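Local structure of phenylalanine ammonia-lyase (Rhodosporidium toruloides, 1Y2M) at residues B[58-63]-B[80-85]; B[171-176]-B[186-191]; B[52-57]-B[69-74]. The protein catalyses the non-oxidative deamination of L-phenylalanine and L-tyrosine to trans-cinnamate and p-coumarate, the commitment step of phenylpropanoid pathways. All coordinates share one frame; numbering follows the deposited sequence.

In the fold
From the N terminus, the loop 52-57 leads straight into 58-63, and the two then find their partners in turn. In contact 3 the start of helix 69-77 comes back against 52-57, closing a loop that holds strand 60-62. Contact 1 pairs that strand with strand 82-84, with helix 69-77 between them in the chain, completing a beta-alpha-beta unit. The segments of contacts 3 and 1 alternate along the chain, so the two loops cross, and Arg80 joins them through Asp71 and Ser74. Contact 2 comes later, in series, closing the short connection between helices 162-176 and 185-197; its Val173 lies against Leu62 and Val84 of the strand pair.

Contact 1. Residues B[58-63]-B[80-85]; sequences STLELD and RPVRVK
The Arg80 guanidinium lies with one face against Leu60, whose CB sits 3.6 Å above the plane, over its centre. Ser58 O and a water occupy the edge, in plane. Arg80 NE gives Ser58 O a nearly straight hydrogen bond of 2.9 Å (164° at the hydrogen), and NH2 donates to the water, which also bonds Ser58 OG and Thr59 O. The side chain is extended as far as NE, with CG anti to the backbone N (chi1 -172°), and its NH1 goes on to Asp71 and Ser74 of helix 69-77. An alanine here would probably leave Ser58 O without this donor and the Asp71 carboxylate without its opposite charge.

Beyond it the strands pair in the parallel pattern: Leu60 N and O hydrogen-bond Pro81 O and Arg83 N, before and after its bridge partner Val82, and Leu62 likewise Arg83 O and Lys85 N round Val84. Glu61 and Arg83 share one face; Leu60, Leu62, Val82 and Val84 share the other, where Leu62 CD1 presses to 3.5 Å from Val82 CG1.

That apolar face looks into the protein: Leu60 and Val82 meet helix 69-77, Leu62 and Val84 meet helix 162-176, and Val82 and Val84 reach helix 185-197.

Contact 2. Residues B[171-176]-B[186-191]; sequences IRVNSL and VVLEAL
Around Val173 and Leu188, whose CA atoms come within 5.6 Å, the two helices run antiparallel, their local axes 9.7 Å apart and inclined at 160°. The side chains that meet between them do so through carbon atoms alone. Val173 has CG1 anti to the backbone N (chi1 172°), and its two methyls divide the work: CG1 faces Leu188 CB at 4.2 Å, while CG2 packs 3.5 Å from Leu191 CB. The Val173 and Leu191 side chains slide past each other in opposite directions. One turn on from Val173, Leu176 CD1 approaches Leu188 CD2 to 3.5 Å, tighter than usual for two methyls.

Arg172 adds only its aliphatic part, CG lying 4.0 Å from Leu191 CD1. At its polar end, NH1 donates to Ser175 OG, which in turn donates to Arg172 O, and NH2 bonds the backbone oxygen of Asn270, a residue that by similarity binds cinnamate. Arg172 thus probably helps to fix the backbone there.

Helix 215-225 covers Arg172 and Leu191, helix 264-269 lies against Leu176 and Leu191, and Val173 also packs on Leu62 of strand 60-62, so that the residues that touch are all buried.

Contact 3. Residues B[52-57]-B[69-74]; sequences LAAPTD and LGDVVS
The Ala54 methyl rests against the Gly70 carbonyl, with Ala54 CB 3.6 Å from Gly70 O and 3.7 Å from Gly70 C. Gly70 carries no side chain on this side of the helix, and a methyl there would come close upon Ala54 CB, so the loop can settle right on the helix backbone. One turn further on, Ser74 CB lies 3.5 Å from Pro55 O, and the methyl CG2 of Thr56 touches the same Ser74 CB at 4.4 Å.

Behind this first layer, the helix fixes its own polar groups. Gly70 O, under the Ala54 methyl, accepts a hydrogen bond from Ser74 N. The Ser74 hydroxyl stands between the backbone N and the carbonyl carbon (chi1 64°), a position from which Ser74 OG donates back to Asp71 O over 2.6 Å. Arg80, beyond the end of the helix, ties these two residues together, its NH1 serving both the Asp71 carboxylate and the Ser74 hydroxyl. Just before the helix, Asn68 OD1 accepts a hydrogen bond from Asp71 N. Leu69, Val72 and Val73 pack on helix 273-303, and Leu69 also on helix 368-391.

The loop is therefore held to the helix by van der Waals contact, without a hydrogen bond from one segment to the other. The buried Asp71 carboxylate is probably kept ionised by the Arg80 charge, so Arg80, rather than the loop, supplies the charged partner of Asp71.

Contact 1. Residues B[58-63]-B[80-85]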
# COMPACT_ATOMS: atom_id res chain seq x y z
N SER B 58 -22.08 -12.09 36.56
CA SER B 58 -23.31 -11.37 36.81
C SER B 58 -23.84 -10.82 35.50
O SER B 58 -23.11 -10.63 34.54
CB SER B 58 -23.10 -10.24 37.80
OG SER B 58 -22.15 -9.34 37.31
N THR B 59 -25.14 -10.60 35.47
CA THR B 59 -25.76 -10.31 34.21
C THR B 59 -25.44 -8.91 33.73
O THR B 59 -25.53 -7.93 34.49
CB THR B 59 -27.28 -10.49 34.32
OG1 THR B 59 -27.55 -11.84 34.71
CG2 THR B 59 -27.97 -10.18 32.98
N LEU B 60 -25.13 -8.84 32.45
CA LEU B 60 -24.93 -7.57 31.77
C LEU B 60 -26.28 -7.05 31.38
O LEU B 60 -26.93 -7.61 30.51
CB LEU B 60 -24.04 -7.75 30.55
CG LEU B 60 -23.84 -6.52 29.67
CD1 LEU B 60 -23.24 -5.32 30.45
CD2 LEU B 60 -22.97 -6.84 28.44
N GLU B 61 -26.70 -5.97 32.03
CA GLU B 61 -27.96 -5.32 31.79
C GLU B 61 -27.81 -4.19 30.77
O GLU B 61 -27.08 -3.23 31.00
CB GLU B 61 -28.54 -4.76 33.09
CG GLU B 61 -29.22 -5.83 33.94
CD GLU B 61 -30.14 -5.23 35.02
OE1 GLU B 61 -29.56 -4.62 35.93
OE2 GLU B 61 -31.40 -5.38 34.95
N LEU B 62 -28.46 -4.34 29.64
CA LEU B 62 -28.34 -3.39 28.53
C LEU B 62 -29.42 -2.32 28.61
O LEU B 62 -30.62 -2.62 28.69
CB LEU B 62 -28.47 -4.12 27.20
CG LEU B 62 -27.41 -5.17 26.97
CD1 LEU B 62 -27.64 -5.89 25.64
CD2 LEU B 62 -26.01 -4.56 27.06
N ASP B 63 -28.99 -1.06 28.63
CA ASP B 63 -29.90 0.05 28.76
C ASP B 63 -29.78 1.08 27.65
O ASP B 63 -30.45 2.09 27.71
CB ASP B 63 -29.76 0.73 30.14
CG ASP B 63 -28.39 1.34 30.38
OD1 ASP B 63 -27.77 1.84 29.44
OD2 ASP B 63 -27.91 1.34 31.53
N ARG B 80 -20.72 -14.27 29.52
CA ARG B 80 -21.50 -13.51 30.47
C ARG B 80 -22.94 -13.42 30.07
O ARG B 80 -23.22 -13.16 28.89
CB ARG B 80 -20.99 -12.10 30.55
CG ARG B 80 -21.64 -11.31 31.68
CD ARG B 80 -20.97 -10.00 31.71
NE ARG B 80 -21.46 -9.12 32.76
CZ ARG B 80 -21.09 -7.85 32.84
NH1 ARG B 80 -20.20 -7.35 31.96
NH2 ARG B 80 -21.59 -7.08 33.79
N PRO B 81 -23.87 -13.64 31.02
CA PRO B 81 -25.29 -13.52 30.66
C PRO B 81 -25.62 -12.09 30.26
O PRO B 81 -25.04 -11.16 30.82
CB PRO B 81 -26.02 -13.87 31.95
CG PRO B 81 -25.05 -14.61 32.76
CD PRO B 81 -23.71 -14.06 32.41
N VAL B 82 -26.58 -11.91 29.37
CA VAL B 82 -26.93 -10.59 28.85
C VAL B 82 -28.45 -10.49 28.87
O VAL B 82 -29.15 -11.45 28.50
CB VAL B 82 -26.38 -10.39 27.41
CG1 VAL B 82 -26.84 -9.08 26.81
CG2 VAL B 82 -24.89 -10.50 27.40
N ARG B 83 -28.97 -9.36 29.33
CA ARG B 83 -30.40 -9.07 29.21
C ARG B 83 -30.67 -7.57 29.01
O ARG B 83 -29.89 -6.72 29.41
CB ARG B 83 -31.15 -9.57 30.47
CG ARG B 83 -31.27 -11.10 30.59
CD ARG B 83 -31.76 -11.54 31.98
NE ARG B 83 -32.76 -12.62 31.98
CZ ARG B 83 -34.04 -12.46 31.61
NH1 ARG B 83 -34.49 -11.28 31.18
NH2 ARG B 83 -34.88 -13.50 31.66
N VAL B 84 -31.79 -7.27 28.39
CA VAL B 84 -32.30 -5.91 28.42
C VAL B 84 -32.61 -5.56 29.86
O VAL B 84 -33.26 -6.29 30.57
CB VAL B 84 -33.57 -5.74 27.57
CG1 VAL B 84 -34.13 -4.35 27.72
CG2 VAL B 84 -33.28 -6.05 26.12
N LYS B 85 -32.17 -4.38 30.29
CA LYS B 85 -32.39 -3.95 31.66
C LYS B 85 -33.86 -4.14 32.06
O LYS B 85 -34.77 -3.78 31.32
CB LYS B 85 -31.98 -2.50 31.84
CG LYS B 85 -32.15 -2.05 33.27
CD LYS B 85 -31.32 -0.84 33.60
CE LYS B 85 -31.60 -0.36 35.03
NZ LYS B 85 -32.20 0.99 34.96
O HOH W 1 -23.37 -7.40 35.95

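Contact 2. Residues B[171-176]-B[186-191]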
# COMPACT_ATOMS: atom_id res chain seq x y z
N ILE B 171 -24.26 -5.88 21.01
CA ILE B 171 -24.29 -4.46 20.60
C ILE B 171 -25.61 -4.19 19.88
O ILE B 171 -26.23 -3.16 20.08
CB ILE B 171 -23.08 -4.10 19.71
CG1 ILE B 171 -21.79 -4.21 20.52
CG2 ILE B 171 -23.25 -2.81 18.97
CD1 ILE B 171 -20.52 -4.19 19.65
N ARG B 172 -26.04 -5.14 19.06
CA ARG B 172 -27.30 -4.96 18.32
C ARG B 172 -28.44 -4.74 19.31
O ARG B 172 -29.24 -3.81 19.13
CB ARG B 172 -27.61 -6.16 17.44
CG ARG B 172 -28.98 -6.10 16.78
CD ARG B 172 -29.32 -4.62 16.47
NE ARG B 172 -29.11 -4.37 15.12
CZ ARG B 172 -28.99 -3.20 14.51
NH1 ARG B 172 -29.02 -1.98 15.08
NH2 ARG B 172 -28.83 -3.29 13.23
N VAL B 173 -28.53 -5.55 20.36
CA VAL B 173 -29.58 -5.38 21.35
C VAL B 173 -29.48 -4.00 22.01
O VAL B 173 -30.47 -3.28 22.15
CB VAL B 173 -29.58 -6.49 22.43
CG1 VAL B 173 -30.53 -6.18 23.55
CG2 VAL B 173 -29.93 -7.84 21.78
N ASN B 174 -28.28 -3.66 22.47
CA ASN B 174 -28.11 -2.39 23.15
C ASN B 174 -28.58 -1.26 22.27
O ASN B 174 -29.28 -0.38 22.75
CB ASN B 174 -26.65 -2.19 23.53
CG ASN B 174 -26.44 -1.00 24.46
OD1 ASN B 174 -26.84 -1.04 25.61
ND2 ASN B 174 -25.78 0.04 23.95
N SER B 175 -28.20 -1.29 20.99
CA SER B 175 -28.51 -0.19 20.06
C SER B 175 -30.01 -0.04 19.78
O SER B 175 -30.50 1.05 19.39
CB SER B 175 -27.75 -0.32 18.74
OG SER B 175 -28.20 -1.44 17.99
N LEU B 176 -30.76 -1.12 19.98
CA LEU B 176 -32.23 -1.09 19.83
C LEU B 176 -33.01 -0.78 21.12
O LEU B 176 -34.22 -0.51 21.04
CB LEU B 176 -32.71 -2.41 19.23
CG LEU B 176 -32.16 -2.72 17.81
CD1 LEU B 176 -32.53 -4.12 17.41
CD2 LEU B 176 -32.63 -1.74 16.75
N VAL B 186 -39.74 -8.36 22.40
CA VAL B 186 -39.66 -9.79 22.16
C VAL B 186 -38.54 -10.18 21.17
O VAL B 186 -37.92 -11.26 21.31
CB VAL B 186 -41.02 -10.35 21.73
CG1 VAL B 186 -41.42 -9.85 20.40
CG2 VAL B 186 -40.98 -11.85 21.75
N VAL B 187 -38.29 -9.32 20.20
CA VAL B 187 -37.22 -9.52 19.23
C VAL B 187 -35.84 -9.39 19.94
O VAL B 187 -34.90 -10.17 19.69
CB VAL B 187 -37.34 -8.54 18.05
CG1 VAL B 187 -36.12 -8.59 17.13
CG2 VAL B 187 -38.58 -8.83 17.28
N LEU B 188 -35.71 -8.38 20.80
CA LEU B 188 -34.45 -8.18 21.49
C LEU B 188 -34.21 -9.35 22.43
O LEU B 188 -33.08 -9.88 22.50
CB LEU B 188 -34.45 -6.87 22.30
CG LEU B 188 -34.81 -5.60 21.50
CD1 LEU B 188 -34.49 -4.38 22.42
CD2 LEU B 188 -34.14 -5.52 20.18
N GLU B 189 -35.27 -9.80 23.09
CA GLU B 189 -35.21 -11.00 23.91
C GLU B 189 -34.84 -12.26 23.13
O GLU B 189 -34.22 -13.16 23.68
CB GLU B 189 -36.53 -11.21 24.68
CG GLU B 189 -36.74 -10.14 25.72
CD GLU B 189 -38.09 -10.30 26.45
OE1 GLU B 189 -39.04 -10.93 25.89
OE2 GLU B 189 -38.23 -9.74 27.55
N ALA B 190 -35.20 -12.33 21.86
CA ALA B 190 -34.80 -13.49 21.03
C ALA B 190 -33.28 -13.54 20.91
O ALA B 190 -32.66 -14.59 21.02
CB ALA B 190 -35.41 -13.40 19.69
N LEU B 191 -32.69 -12.38 20.73
CA LEU B 191 -31.23 -12.25 20.69
C LEU B 191 -30.56 -12.55 22.02
O LEU B 191 -29.54 -13.28 22.10
CB LEU B 191 -30.83 -10.84 20.19
CG LEU B 191 -31.23 -10.57 18.74
CD1 LEU B 191 -31.14 -9.06 18.45
CD2 LEU B 191 -30.34 -11.39 17.80

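Contact 3. Residues B[52-57]-B[69-74]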
# COMPACT_ATOMS: atom_id res chain seq x y z
N LEU B 52 -10.58 -5.25 32.25
CA LEU B 52 -10.30 -6.54 32.84
C LEU B 52 -11.14 -6.76 34.08
O LEU B 52 -11.30 -7.89 34.51
CB LEU B 52 -8.80 -6.70 33.14
CG LEU B 52 -7.86 -6.77 31.91
CD1 LEU B 52 -6.43 -6.86 32.37
CD2 LEU B 52 -8.16 -7.94 30.99
N ALA B 53 -11.66 -5.67 34.65
CA ALA B 53 -12.55 -5.73 35.81
C ALA B 53 -14.01 -6.02 35.43
O ALA B 53 -14.85 -6.19 36.31
CB ALA B 53 -12.47 -4.42 36.59
N ALA B 54 -14.36 -6.05 34.15
CA ALA B 54 -15.74 -6.36 33.74
C ALA B 54 -16.16 -7.70 34.35
O ALA B 54 -15.42 -8.68 34.21
CB ALA B 54 -15.84 -6.43 32.25
N PRO B 55 -17.31 -7.74 35.05
CA PRO B 55 -17.88 -9.02 35.55
C PRO B 55 -18.03 -10.05 34.44
O PRO B 55 -18.29 -9.67 33.30
CB PRO B 55 -19.27 -8.62 36.07
CG PRO B 55 -19.18 -7.21 36.35
CD PRO B 55 -18.14 -6.59 35.44
N THR B 56 -17.85 -11.33 34.75
CA THR B 56 -18.18 -12.38 33.77
C THR B 56 -19.36 -13.27 34.19
O THR B 56 -19.91 -14.03 33.38
CB THR B 56 -16.98 -13.26 33.46
OG1 THR B 56 -16.54 -13.89 34.68
CG2 THR B 56 -15.86 -12.44 32.83
N ASP B 57 -19.73 -13.18 35.46
CA ASP B 57 -20.75 -14.06 36.05
C ASP B 57 -22.09 -13.35 36.14
O ASP B 57 -23.15 -13.95 35.87
CB ASP B 57 -20.27 -14.51 37.44
CG ASP B 57 -19.86 -13.33 38.35
OD1 ASP B 57 -19.37 -12.29 37.82
OD2 ASP B 57 -20.04 -13.42 39.58
N LEU B 69 -16.69 -1.23 26.60
CA LEU B 69 -16.00 -2.18 25.77
C LEU B 69 -15.57 -3.44 26.51
O LEU B 69 -15.64 -4.56 25.97
CB LEU B 69 -14.83 -1.52 25.05
CG LEU B 69 -15.15 -0.31 24.17
CD1 LEU B 69 -13.94 0.07 23.37
CD2 LEU B 69 -16.31 -0.70 23.31
N GLY B 70 -15.20 -3.28 27.78
CA GLY B 70 -14.96 -4.45 28.62
C GLY B 70 -16.18 -5.34 28.73
O GLY B 70 -16.05 -6.57 28.69
N ASP B 71 -17.37 -4.73 28.85
CA ASP B 71 -18.64 -5.47 28.91
C ASP B 71 -18.83 -6.26 27.64
O ASP B 71 -19.22 -7.44 27.67
CB ASP B 71 -19.81 -4.51 28.98
CG ASP B 71 -19.98 -3.81 30.30
OD1 ASP B 71 -19.64 -4.38 31.38
OD2 ASP B 71 -20.58 -2.68 30.27
N VAL B 72 -18.55 -5.61 26.49
CA VAL B 72 -18.73 -6.28 25.18
C VAL B 72 -17.86 -7.53 25.11
O VAL B 72 -18.32 -8.63 24.76
CB VAL B 72 -18.44 -5.33 24.00
CG1 VAL B 72 -18.32 -6.11 22.70
CG2 VAL B 72 -19.49 -4.20 23.89
N VAL B 73 -16.60 -7.37 25.48
CA VAL B 73 -15.67 -8.51 25.46
C VAL B 73 -16.16 -9.61 26.43
O VAL B 73 -16.12 -10.78 26.10
CB VAL B 73 -14.25 -8.09 25.83
CG1 VAL B 73 -13.31 -9.34 25.91
CG2 VAL B 73 -13.70 -7.12 24.79
N SER B 74 -16.64 -9.23 27.61
CA SER B 74 -17.15 -10.26 28.55
C SER B 74 -18.29 -11.08 27.98
O SER B 74 -18.35 -12.30 28.16
CB SER B 74 -17.55 -9.66 29.89
OG SER B 74 -18.64 -8.74 29.81